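Local coordinates for protein nucleoporin NUP82 (Saccharomyces cerevisiae, PDB 3PBP) that serves as a structural component of the nuclear pore complex and, through this N-terminal domain, takes part in the interaction with NUP116, at residues 243-246 and 247-251; 216-220 and 221-225. The protein carries 1 engineered substitution. All blocks are in the same frame, centred on the assembly; numbering follows the deposited sequence.

Interaction 1 (243-246 and 247-251); sequences VIVK and RNVIK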
loop_
_atom_site.group_PDB
_atom_site.type_symbol
_atom_site.label_atom_id
_atom_site.label_comp_id
_atom_site.label_asym_id
_atom_site.label_seq_id
_atom_site.Cartn_x
_atom_site.Cartn_y
_atom_site.Cartn_z
ATOM N N VAL A 243 14.868 -20.002 -8.550
ATOM C CA VAL A 243 15.956 -19.728 -7.613
ATOM C C VAL A 243 15.717 -18.505 -6.737
ATOM O O VAL A 243 16.038 -18.522 -5.547
ATOM C CB VAL A 243 17.299 -19.551 -8.353
ATOM C CG1 VAL A 243 18.405 -19.219 -7.366
ATOM C CG2 VAL A 243 17.637 -20.824 -9.105
ATOM N N ILE A 244 15.178 -17.442 -7.326
ATOM C CA ILE A 244 14.882 -16.219 -6.582
ATOM C C ILE A 244 13.824 -16.483 -5.491
ATOM O O ILE A 244 13.952 -15.984 -4.365
ATOM C CB ILE A 244 14.399 -15.106 -7.531
ATOM C CG1 ILE A 244 15.545 -14.719 -8.469
ATOM C CG2 ILE A 244 13.915 -13.896 -6.737
ATOM C CD1 ILE A 244 15.183 -13.689 -9.514
ATOM N N VAL A 245 12.799 -17.275 -5.825
ATOM C CA VAL A 245 11.746 -17.635 -4.880
ATOM C C VAL A 245 12.332 -18.456 -3.731
ATOM O O VAL A 245 12.087 -18.167 -2.554
ATOM C CB VAL A 245 10.642 -18.478 -5.554
ATOM C CG1 VAL A 245 9.666 -19.007 -4.506
ATOM C CG2 VAL A 245 9.908 -17.645 -6.558
ATOM N N LYS A 246 13.098 -19.482 -4.089
ATOM C CA LYS A 246 13.734 -20.366 -3.123
ATOM C C LYS A 246 14.535 -19.553 -2.108
ATOM O O LYS A 246 14.535 -19.842 -0.900
ATOM C CB LYS A 246 14.661 -21.330 -3.860
ATOM C CG LYS A 246 14.634 -22.764 -3.345
ATOM C CD LYS A 246 15.416 -23.673 -4.277
ATOM C CE LYS A 246 14.742 -25.016 -4.429
ATOM N NZ LYS A 246 15.055 -25.583 -5.774
ATOM N N ARG A 247 15.220 -18.530 -2.603
ATOM C CA ARG A 247 16.015 -17.681 -1.737
ATOM C C ARG A 247 15.130 -16.964 -0.705
ATOM O O ARG A 247 15.411 -16.985 0.506
ATOM C CB ARG A 247 16.777 -16.661 -2.576
ATOM C CG ARG A 247 17.707 -15.818 -1.756
ATOM C CD ARG A 247 18.394 -14.781 -2.589
ATOM N NE ARG A 247 19.046 -13.817 -1.716
ATOM C CZ ARG A 247 18.801 -12.516 -1.737
ATOM N NH1 ARG A 247 17.914 -12.028 -2.600
ATOM N NH2 ARG A 247 19.431 -11.711 -0.886
ATOM N N ASN A 248 14.057 -16.340 -1.194
ATOM C CA ASN A 248 13.118 -15.624 -0.329
ATOM C C ASN A 248 12.492 -16.529 0.734
ATOM O O ASN A 248 12.448 -16.166 1.907
ATOM C CB ASN A 248 11.987 -14.980 -1.151
ATOM C CG ASN A 248 12.401 -13.681 -1.830
ATOM O OD1 ASN A 248 13.349 -13.013 -1.419
ATOM N ND2 ASN A 248 11.664 -13.307 -2.863
ATOM N N VAL A 249 11.992 -17.693 0.313
ATOM C CA VAL A 249 11.366 -18.639 1.223
ATOM C C VAL A 249 12.336 -19.030 2.327
ATOM O O VAL A 249 11.952 -19.123 3.496
ATOM C CB VAL A 249 10.903 -19.906 0.472
ATOM C CG1 VAL A 249 10.367 -20.927 1.444
ATOM C CG2 VAL A 249 9.850 -19.537 -0.532
ATOM N N ILE A 250 13.595 -19.259 1.960
ATOM C CA ILE A 250 14.591 -19.627 2.956
ATOM C C ILE A 250 14.869 -18.432 3.851
ATOM O O ILE A 250 15.045 -18.581 5.059
ATOM C CB ILE A 250 15.890 -20.109 2.299
ATOM C CG1 ILE A 250 15.657 -21.508 1.714
ATOM C CG2 ILE A 250 17.031 -20.113 3.320
ATOM C CD1 ILE A 250 16.803 -22.016 0.884
ATOM N N LYS A 251 14.897 -17.244 3.258
ATOM C CA LYS A 251 15.119 -16.039 4.039
ATOM C C LYS A 251 13.969 -15.837 5.009
ATOM O O LYS A 251 14.172 -15.465 6.166
ATOM C CB LYS A 251 15.203 -14.822 3.138
ATOM C CG LYS A 251 16.554 -14.567 2.569
ATOM C CD LYS A 251 16.578 -13.192 1.979
ATOM C CE LYS A 251 17.900 -12.541 2.256
ATOM N NZ LYS A 251 17.756 -11.062 2.309
#
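Val245 and Val249, one turn apart in the first turns of alpha-helix 243-262, carry both the side-chain contact and the straightest backbone bond of this local i to i+4 arrangement. Val249 N donates to Val245 O at 2.9 Å with an N-H...O angle of 174°. The matching bonds made by Arg247, Asn248 and Ile250 are longer, and their donors are tilted out of the carbonyl plane. On the same buried stripe Val245 CG1 meets Val249 CG2 at 4.0 Å; in Val245 the CG1 branch lies opposite the backbone N (chi1 172°), which turns it along the helix to the next valine. Tyr342 covers Val245, and Met233 of helix 220-235 packs on Val249, so this stripe faces protein.

The other flank is looser. Ile244 and Arg247 are exposed, and the extended chain of Arg247 carries its guanidinium away from residues 243-246 to a salt bridge between NH1 and Asp338 OD2. On another side of the helix, Lys246 is only partly exposed and its NZ bonds back to Asp238 O. Its own carbonyl stays within the helix, with Ile250 N bonded to Lys246 O at 3.1 Å and Ile250 CG1 lying 3.3 Å from the same Lys246 O.

Interaction 2 (216-220 and 221-225); sequences LLLNE and KDLNL
Leu218 and Leu223 cross at about a right angle, and their methyls touch where the chain turns from strand 215-217 into helix 220-235. Leu218 CD2 lies 3.9 Å from Leu223 CD1, while its other methyl, CD1, comes against Asp222 CB at 3.8 Å. One isobutyl group therefore spans two consecutive residues of the first turn: its two branches diverge, one to each. The extended first torsion of Leu218 swings CG beside its own carbonyl carbon and thus forward to the helix. Trp263 also packs on Leu223, and its NE1 bonds to Leu218 O. With the isobutyl group of Leu218 cut back to an alanine, Leu223 CD1 would probably lose its methyl partner, and Asp222 CB the methyl packed against it.

Asn219 and Asp222 cross obliquely, with amide and carboxylate planes 29° apart. The polar link between these two residues runs from amide oxygen to backbone: Asp222 N donates to Asn219 OD1 at 2.7 Å, with an N-H...O angle of 166° and the donor almost in line with the side-chain C=O. A chi1 of 61° tucks CG of Asn219 between its own N and C, which folds the amide back over the helix start. The backbone of Asn219 is used as well, since Leu223 N donates to Asn219 O at 2.9 Å.

Glu220 and Asn224 run alongside each other in one direction, their carboxylate and amide planes well turned from one another. Here the side chains meet through Glu220 CG, 3.8 Å from Asn224 ND2, while Asn224 N donates to Glu220 O at 3.1 Å. Lys221 extends elsewhere, its NZ bonding to Asn309 O. Together, the Asn219 OD1 bond and the helical bonds that follow define an asparagine N-cap, joined to a hydrophobic staple between Leu218 (N') and Leu223 (N4).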
loop_
_atom_site.group_PDB
_atom_site.type_symbol
_atom_site.label_atom_id
_atom_site.label_comp_id
_atom_site.label_asym_id
_atom_site.label_seq_id
_atom_site.Cartn_x
_atom_site.Cartn_y
_atom_site.Cartn_z
ATOM N N LEU A 216 7.685 -4.898 16.827
ATOM C CA LEU A 216 6.474 -5.583 16.420
ATOM C C LEU A 216 5.615 -6.193 17.522
ATOM O O LEU A 216 6.111 -6.948 18.369
ATOM C CB LEU A 216 6.853 -6.669 15.426
ATOM C CG LEU A 216 5.755 -7.458 14.725
ATOM C CD1 LEU A 216 5.050 -6.584 13.711
ATOM C CD2 LEU A 216 6.393 -8.674 14.044
ATOM N N LEU A 217 4.318 -5.858 17.494
ATOM C CA LEU A 217 3.333 -6.403 18.440
ATOM C C LEU A 217 2.948 -7.764 17.870
ATOM O O LEU A 217 2.411 -7.864 16.770
ATOM C CB LEU A 217 2.080 -5.538 18.497
ATOM C CG LEU A 217 1.746 -4.786 19.786
ATOM C CD1 LEU A 217 0.263 -4.460 19.761
ATOM C CD2 LEU A 217 2.087 -5.606 21.019
ATOM N N LEU A 218 3.225 -8.821 18.610
ATOM C CA LEU A 218 2.910 -10.151 18.116
ATOM C C LEU A 218 2.565 -11.085 19.277
ATOM O O LEU A 218 3.396 -11.314 20.146
ATOM C CB LEU A 218 4.126 -10.676 17.348
ATOM C CG LEU A 218 3.990 -11.850 16.380
ATOM C CD1 LEU A 218 3.053 -11.479 15.263
ATOM C CD2 LEU A 218 5.339 -12.192 15.813
ATOM N N ASN A 219 1.339 -11.607 19.315
ATOM C CA ASN A 219 0.986 -12.512 20.399
ATOM C C ASN A 219 1.455 -13.911 20.050
ATOM O O ASN A 219 1.874 -14.177 18.921
ATOM C CB ASN A 219 -0.523 -12.496 20.711
ATOM C CG ASN A 219 -1.403 -12.934 19.538
ATOM O OD1 ASN A 219 -0.990 -13.706 18.681
ATOM N ND2 ASN A 219 -2.643 -12.463 19.528
ATOM N N GLU A 220 1.389 -14.812 21.016
ATOM C CA GLU A 220 1.861 -16.167 20.796
ATOM C C GLU A 220 1.157 -16.923 19.670
ATOM O O GLU A 220 1.806 -17.644 18.920
ATOM C CB GLU A 220 1.771 -16.970 22.089
ATOM C CG GLU A 220 2.717 -18.144 22.087
ATOM C CD GLU A 220 2.472 -19.086 23.234
ATOM O OE1 GLU A 220 1.359 -19.666 23.303
ATOM O OE2 GLU A 220 3.397 -19.242 24.065
ATOM N N LYS A 221 -0.160 -16.760 19.569
ATOM C CA LYS A 221 -0.968 -17.411 18.543
ATOM C C LYS A 221 -0.491 -16.984 17.171
ATOM O O LYS A 221 -0.241 -17.825 16.307
ATOM C CB LYS A 221 -2.435 -17.014 18.718
ATOM C CG LYS A 221 -3.402 -17.575 17.709
ATOM C CD LYS A 221 -4.791 -17.035 17.980
ATOM C CE LYS A 221 -5.780 -17.460 16.893
ATOM N NZ LYS A 221 -7.110 -16.749 16.962
ATOM N N ASP A 222 -0.363 -15.672 16.976
ATOM C CA ASP A 222 0.090 -15.125 15.701
ATOM C C ASP A 222 1.550 -15.442 15.396
ATOM O O ASP A 222 1.904 -15.645 14.236
ATOM C CB ASP A 222 -0.118 -13.608 15.651
ATOM C CG ASP A 222 -1.580 -13.225 15.556
ATOM O OD1 ASP A 222 -2.371 -14.013 14.983
ATOM O OD2 ASP A 222 -1.931 -12.125 16.043
ATOM N N LEU A 223 2.398 -15.474 16.422
ATOM C CA LEU A 223 3.804 -15.791 16.199
ATOM C C LEU A 223 3.932 -17.217 15.634
ATOM O O LEU A 223 4.723 -17.472 14.719
ATOM C CB LEU A 223 4.601 -15.666 17.502
ATOM C CG LEU A 223 5.980 -16.337 17.498
ATOM C CD1 LEU A 223 6.804 -15.801 16.349
ATOM C CD2 LEU A 223 6.683 -16.085 18.811
ATOM N N ASN A 224 3.145 -18.144 16.170
ATOM C CA ASN A 224 3.212 -19.508 15.692
ATOM C C ASN A 224 2.540 -19.672 14.346
ATOM O O ASN A 224 2.902 -20.555 13.578
ATOM C CB ASN A 224 2.614 -20.477 16.716
ATOM C CG ASN A 224 3.558 -20.729 17.883
ATOM O OD1 ASN A 224 4.716 -21.099 17.684
ATOM N ND2 ASN A 224 3.075 -20.522 19.103
ATOM N N LEU A 225 1.571 -18.822 14.042
ATOM C CA LEU A 225 0.919 -18.940 12.756
ATOM C C LEU A 225 1.916 -18.628 11.633
ATOM O O LEU A 225 2.024 -19.397 10.676
ATOM C CB LEU A 225 -0.303 -18.016 12.657
ATOM C CG LEU A 225 -0.951 -18.071 11.268
ATOM C CD1 LEU A 225 -1.445 -19.480 11.003
ATOM C CD2 LEU A 225 -2.079 -17.075 11.172
#

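Interaction 2 closes before interaction 1 opens: 216-225 starts helix 220-235, and 243-251 starts helix 243-262, the next helix in the chain. Their centres are about 23 Å apart and their nearest atoms about 12 Å, so the two contacts do not touch. The helices themselves do meet. Val249 and Ile250 pack on Met233 and Tyr234 near the end of the first helix, whereas Leu223 and Asn224 pack on His260 near the end of the second, as expected of an antiparallel helical hairpin. This hairpin is inserted between strands 215-217 and 269-271, which pair antiparallel, beside four-stranded antiparallel sheets consistent with a beta-propeller N-terminal domain.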